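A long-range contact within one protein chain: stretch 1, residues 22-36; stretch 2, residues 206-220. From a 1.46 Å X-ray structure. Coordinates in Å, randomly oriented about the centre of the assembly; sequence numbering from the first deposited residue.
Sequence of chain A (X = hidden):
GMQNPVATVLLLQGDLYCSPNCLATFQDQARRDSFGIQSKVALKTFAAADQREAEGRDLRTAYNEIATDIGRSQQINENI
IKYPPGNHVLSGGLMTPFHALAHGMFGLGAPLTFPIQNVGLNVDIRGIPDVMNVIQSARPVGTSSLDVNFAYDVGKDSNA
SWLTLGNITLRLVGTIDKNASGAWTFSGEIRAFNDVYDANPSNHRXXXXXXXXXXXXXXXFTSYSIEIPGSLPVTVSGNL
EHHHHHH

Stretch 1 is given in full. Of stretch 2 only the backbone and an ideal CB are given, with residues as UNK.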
# COMPACT_ATOMS: atom_id res chain seq x y z
N CYS A 22 3.43 -3.64 15.24
CA CYS A 22 4.14 -2.48 14.63
C CYS A 22 3.48 -1.15 14.98
O CYS A 22 4.15 -0.28 15.52
CB CYS A 22 4.19 -2.63 13.13
SG CYS A 22 5.33 -1.44 12.37
N LEU A 23 2.18 -1.00 14.71
CA LEU A 23 1.56 0.28 14.89
C LEU A 23 1.63 0.72 16.33
O LEU A 23 1.99 1.89 16.61
CB LEU A 23 0.13 0.28 14.39
CG LEU A 23 -0.72 1.55 14.61
CD1 LEU A 23 -0.08 2.68 13.83
CD2 LEU A 23 -2.19 1.35 14.21
N ALA A 24 1.17 -0.14 17.25
CA ALA A 24 1.14 0.23 18.69
C ALA A 24 2.58 0.68 19.16
O ALA A 24 2.75 1.59 19.95
CB ALA A 24 0.69 -0.94 19.54
N THR A 25 3.57 -0.06 18.71
CA THR A 25 4.97 0.19 19.10
C THR A 25 5.44 1.53 18.52
O THR A 25 6.13 2.33 19.22
CB THR A 25 5.92 -0.97 18.64
OG1 THR A 25 5.43 -2.20 19.15
CG2 THR A 25 7.36 -0.77 19.11
N PHE A 26 5.05 1.83 17.26
CA PHE A 26 5.42 3.07 16.68
C PHE A 26 4.68 4.27 17.31
O PHE A 26 5.28 5.34 17.55
CB PHE A 26 5.18 3.02 15.19
CG PHE A 26 5.62 4.27 14.52
CD1 PHE A 26 7.00 4.48 14.39
CD2 PHE A 26 4.74 5.22 14.02
CE1 PHE A 26 7.41 5.62 13.73
CE2 PHE A 26 5.19 6.35 13.41
CZ PHE A 26 6.51 6.56 13.26
N GLN A 27 3.39 4.08 17.65
CA GLN A 27 2.67 5.09 18.35
C GLN A 27 3.37 5.42 19.68
O GLN A 27 3.46 6.51 20.10
CB GLN A 27 1.23 4.62 18.64
CG GLN A 27 0.36 4.60 17.41
CD GLN A 27 -1.00 3.93 17.59
OE1 GLN A 27 -2.01 4.28 16.87
NE2 GLN A 27 -1.03 2.97 18.38
N ASP A 28 3.82 4.41 20.39
CA ASP A 28 4.46 4.63 21.69
C ASP A 28 5.80 5.39 21.48
O ASP A 28 6.14 6.26 22.24
CB ASP A 28 4.77 3.32 22.40
CG ASP A 28 3.53 2.61 22.99
OD1 ASP A 28 2.46 3.20 23.16
OD2 ASP A 28 3.63 1.41 23.36
N GLN A 29 6.56 5.03 20.42
CA GLN A 29 7.81 5.66 20.18
C GLN A 29 7.54 7.15 19.85
O GLN A 29 8.24 8.04 20.29
CB GLN A 29 8.58 4.96 19.04
CG GLN A 29 9.74 5.78 18.50
CD GLN A 29 10.85 5.78 19.53
OE1 GLN A 29 11.56 4.77 19.67
NE2 GLN A 29 11.03 6.92 20.22
N ALA A 30 6.58 7.39 18.99
CA ALA A 30 6.29 8.75 18.56
C ALA A 30 5.89 9.61 19.77
O ALA A 30 6.29 10.74 19.89
CB ALA A 30 5.23 8.81 17.44
N ARG A 31 5.09 9.04 20.66
CA ARG A 31 4.67 9.73 21.86
C ARG A 31 5.88 10.07 22.72
O ARG A 31 6.00 11.18 23.27
CB ARG A 31 3.67 8.89 22.67
CG ARG A 31 3.22 9.58 23.95
CD ARG A 31 2.32 8.64 24.75
NE ARG A 31 1.05 8.35 24.05
CZ ARG A 31 -0.06 9.10 24.07
NH1 ARG A 31 -0.12 10.26 24.72
NH2 ARG A 31 -1.13 8.69 23.38
N ARG A 32 6.80 9.11 22.83
CA ARG A 32 7.97 9.26 23.72
C ARG A 32 8.92 10.42 23.29
O ARG A 32 9.40 11.17 24.14
CB ARG A 32 8.69 7.90 23.90
CG ARG A 32 10.03 7.92 24.55
CD ARG A 32 10.34 6.52 25.10
NE ARG A 32 10.25 5.54 24.05
CZ ARG A 32 9.29 4.63 23.85
NH1 ARG A 32 8.23 4.50 24.66
NH2 ARG A 32 9.41 3.82 22.80
N ASP A 33 9.14 10.56 21.99
CA ASP A 33 10.11 11.57 21.50
C ASP A 33 9.45 12.66 20.71
O ASP A 33 10.13 13.47 20.05
CB ASP A 33 11.28 10.92 20.72
CG ASP A 33 10.90 10.44 19.34
OD1 ASP A 33 9.70 10.48 18.97
OD2 ASP A 33 11.83 10.05 18.59
N SER A 34 8.12 12.74 20.80
CA SER A 34 7.38 13.81 20.04
C SER A 34 7.68 13.84 18.53
O SER A 34 7.86 14.92 17.92
CB SER A 34 7.51 15.23 20.65
OG SER A 34 7.12 15.16 21.96
N PHE A 35 7.54 12.64 17.93
CA PHE A 35 7.88 12.44 16.52
C PHE A 35 9.23 13.06 16.23
O PHE A 35 9.39 13.89 15.37
CB PHE A 35 6.81 12.95 15.54
CG PHE A 35 6.98 12.42 14.17
CD1 PHE A 35 6.91 11.05 13.93
CD2 PHE A 35 7.27 13.24 13.12
CE1 PHE A 35 7.13 10.53 12.66
CE2 PHE A 35 7.47 12.72 11.88
CZ PHE A 35 7.39 11.37 11.63
N GLY A 36 10.18 12.66 17.05
CA GLY A 36 11.56 13.08 16.95
C GLY A 36 12.45 12.20 16.11
O GLY A 36 11.97 11.51 15.19
N UNK A 206 -8.02 7.84 11.90
CA UNK A 206 -8.46 6.60 12.49
C UNK A 206 -7.38 5.58 12.74
O UNK A 206 -7.41 4.85 13.74
CB UNK A 206 -9.53 5.97 11.59
N UNK A 207 -6.49 5.47 11.77
CA UNK A 207 -5.42 4.53 11.84
C UNK A 207 -4.37 5.01 12.81
O UNK A 207 -3.90 4.25 13.69
CB UNK A 207 -4.82 4.29 10.45
N UNK A 208 -3.95 6.27 12.61
CA UNK A 208 -2.78 6.77 13.39
C UNK A 208 -3.08 7.05 14.87
O UNK A 208 -2.19 6.85 15.75
CB UNK A 208 -2.25 8.06 12.75
N UNK A 209 -4.31 7.37 15.18
CA UNK A 209 -4.69 7.63 16.56
C UNK A 209 -4.52 9.11 16.90
O UNK A 209 -3.94 9.90 16.14
CB UNK A 209 -3.86 6.77 17.51
N UNK A 210 -5.03 9.49 18.08
CA UNK A 210 -5.09 10.90 18.45
C UNK A 210 -3.75 11.60 18.58
O UNK A 210 -3.48 12.63 17.98
CB UNK A 210 -5.84 11.04 19.78
N UNK A 211 -2.86 10.91 19.25
CA UNK A 211 -1.57 11.53 19.57
C UNK A 211 -0.67 11.67 18.38
O UNK A 211 -0.13 12.76 18.08
CB UNK A 211 -0.85 10.72 20.65
N UNK A 212 -0.58 10.59 17.61
CA UNK A 212 0.27 10.64 16.44
C UNK A 212 -0.28 11.61 15.40
O UNK A 212 0.49 12.37 14.79
CB UNK A 212 0.42 9.24 15.84
N UNK A 213 -1.60 11.62 15.24
CA UNK A 213 -2.19 12.57 14.26
C UNK A 213 -1.85 13.99 14.70
O UNK A 213 -1.42 14.84 13.88
CB UNK A 213 -3.71 12.39 14.15
N UNK A 214 -1.95 14.25 15.99
CA UNK A 214 -1.61 15.56 16.50
C UNK A 214 -0.13 15.97 16.19
O UNK A 214 0.19 17.09 15.77
CB UNK A 214 -1.86 15.58 18.01
N UNK A 215 0.76 15.03 16.43
CA UNK A 215 2.21 15.24 16.23
C UNK A 215 2.53 15.48 14.75
O UNK A 215 3.35 16.30 14.37
CB UNK A 215 3.00 14.04 16.74
N UNK A 216 1.84 14.78 13.89
CA UNK A 216 2.14 14.88 12.48
C UNK A 216 1.43 16.10 11.83
O UNK A 216 1.73 16.54 10.72
CB UNK A 216 1.73 13.58 11.78
N UNK A 217 0.47 16.67 12.54
CA UNK A 217 -0.28 17.81 11.99
C UNK A 217 0.68 18.99 11.79
O UNK A 217 0.41 19.89 11.02
CB UNK A 217 -1.44 18.20 12.91
N UNK A 218 1.80 18.97 12.53
CA UNK A 218 2.82 20.04 12.53
C UNK A 218 3.87 19.84 11.42
O UNK A 218 4.65 20.72 11.12
CB UNK A 218 3.52 20.10 13.89
N UNK A 219 3.86 18.69 10.80
CA UNK A 219 4.89 18.32 9.85
C UNK A 219 4.42 18.59 8.40
O UNK A 219 3.26 18.27 8.06
CB UNK A 219 5.26 16.85 10.03
N UNK A 220 5.31 19.14 7.54
CA UNK A 220 4.84 19.33 6.15
C UNK A 220 4.52 18.01 5.41
O UNK A 220 5.16 17.03 5.63
CB UNK A 220 5.90 20.10 5.36

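At 206 nothing of stretch 1 lies within 5.5 Å of the ideal CB; there is room for a side chain, so the contact leaves the choice open. The residue is G206.

At 207 CA-to-CB runs sideways, and the ideal CB is 5.4 Å from L23 CD2. A long apolar side chain could bridge that gap; leucine, methionine or an aromatic would serve. It is W207, whose CD1 comes within 3.6 Å of L23 CD2, while its backbone O lies 3.4 Å from the same methyl.

The bond at 208 points away, so stretch 1 says little about the side chain. It is L208.

Position 209 is decided by its backbone. Phi is 90° and psi 171°, where a CB would be jammed against the preceding carbonyl O, which by itself calls for glycine. G209 meets that demand, the first residue to leave the helix before it and the N-cap of the next.

The CB of 210 meets nothing, but a long polar side chain could reach toward the arginine R31. E210 uses water 2 for this: the water donates to E210 OE1 (2.5 Å) and accepts from R31 NH1 (3.2 Å).

Position 211 points toward stretch 1, with its ideal CB 3.4 Å from R31 NH2 and the carbonyl O of Q27 not far off. A modest polar side chain such as asparagine, serine or threonine looks reasonable. N211 lays its CB over one face of the R31 guanidinium, and its ND2 donates to water 1 (2.7 Å), which donates to Q27 O (2.8 Å).

At 212 the bond points toward an apolar hollow bounded by F26, A30 and the aliphatic part of Q27. The ideal CB is 4.9 Å from Q27 CG and 5.1 Å from A30 CB, which leaves space for leucine, isoleucine or methionine. L212 fills it with both methyls: CD1 packs 3.5 Å from A30 CB, and CD2 lies 4.0 Å from F26 CD2, at the edge of that ring.

Positions 213 and 214 are out of reach, so stretch 1 makes no demand. T213 returns its OG1 to G209 O (2.6 Å); the other is S214.

At 215 the ideal CB is 4.1 Å from F35 CB. A branched apolar chain suits. L215 sets CD1 3.4 Å from A30 O and CD2 3.9 Å from S34 CA, covering the turn that leads to F35.

The bond at 216 runs sideways, yet the F35 ring is accessible to a flexible apolar chain. L216 swings CD1 over the ring face, 3.4 Å from the centroid of F35, a CH-pi contact; chi1, at -109°, lies between wells.

Positions 217 and 218 are out of reach: S217 and A218.

At 219 the bond points toward F35 CE2, 5.0 Å from the ideal CB, inviting a small apolar group. V219 brings CG2 to 4.1 Å from F35 CD2. Position 220, P220, is out of reach.

Stretch 2 206-220: GWLGENLTSLLSAVP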
# COMPACT_ATOMS: atom_id res chain seq x y z
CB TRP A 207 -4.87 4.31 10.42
CG TRP A 207 -3.60 3.61 10.34
CD1 TRP A 207 -3.27 2.40 10.92
CD2 TRP A 207 -2.40 4.03 9.59
NE1 TRP A 207 -1.99 2.04 10.60
CE2 TRP A 207 -1.41 2.97 9.80
CE3 TRP A 207 -2.07 5.09 8.79
CZ2 TRP A 207 -0.12 3.02 9.26
CZ3 TRP A 207 -0.81 5.12 8.20
CH2 TRP A 207 0.17 4.13 8.47
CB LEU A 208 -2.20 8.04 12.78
CG LEU A 208 -1.67 7.82 11.37
CD1 LEU A 208 -1.22 9.14 10.81
CD2 LEU A 208 -0.56 6.80 11.44
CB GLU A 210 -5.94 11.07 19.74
CG GLU A 210 -5.94 12.47 20.32
CD GLU A 210 -4.72 12.76 21.21
OE1 GLU A 210 -4.28 11.85 21.99
OE2 GLU A 210 -4.22 13.91 21.16
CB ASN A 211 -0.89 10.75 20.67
CG ASN A 211 0.45 11.34 21.08
OD1 ASN A 211 0.50 12.38 21.74
ND2 ASN A 211 1.55 10.69 20.68
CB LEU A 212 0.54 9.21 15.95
CG LEU A 212 1.47 9.04 14.74
CD1 LEU A 212 2.86 9.68 14.96
CD2 LEU A 212 1.50 7.51 14.44
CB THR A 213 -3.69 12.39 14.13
OG1 THR A 213 -3.96 11.01 13.81
CG2 THR A 213 -4.33 13.46 13.17
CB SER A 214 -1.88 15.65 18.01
OG SER A 214 -1.46 16.92 18.50
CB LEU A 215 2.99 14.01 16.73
CG LEU A 215 3.09 13.85 18.27
CD1 LEU A 215 3.70 12.51 18.61
CD2 LEU A 215 3.84 15.10 18.87
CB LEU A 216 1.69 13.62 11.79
CG LEU A 216 2.72 12.68 11.29
CD1 LEU A 216 3.98 12.64 12.09
CD2 LEU A 216 1.95 11.40 11.31
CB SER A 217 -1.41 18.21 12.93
OG SER A 217 -0.89 18.74 14.16
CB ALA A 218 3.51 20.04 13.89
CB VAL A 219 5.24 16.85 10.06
CG1 VAL A 219 6.19 16.35 8.98
CG2 VAL A 219 5.79 16.74 11.47
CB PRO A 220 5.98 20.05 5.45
CG PRO A 220 6.85 20.60 6.57
CD PRO A 220 6.68 19.65 7.75
O HOH W 1 1.39 8.31 19.37
O HOH W 2 -2.40 12.31 23.65
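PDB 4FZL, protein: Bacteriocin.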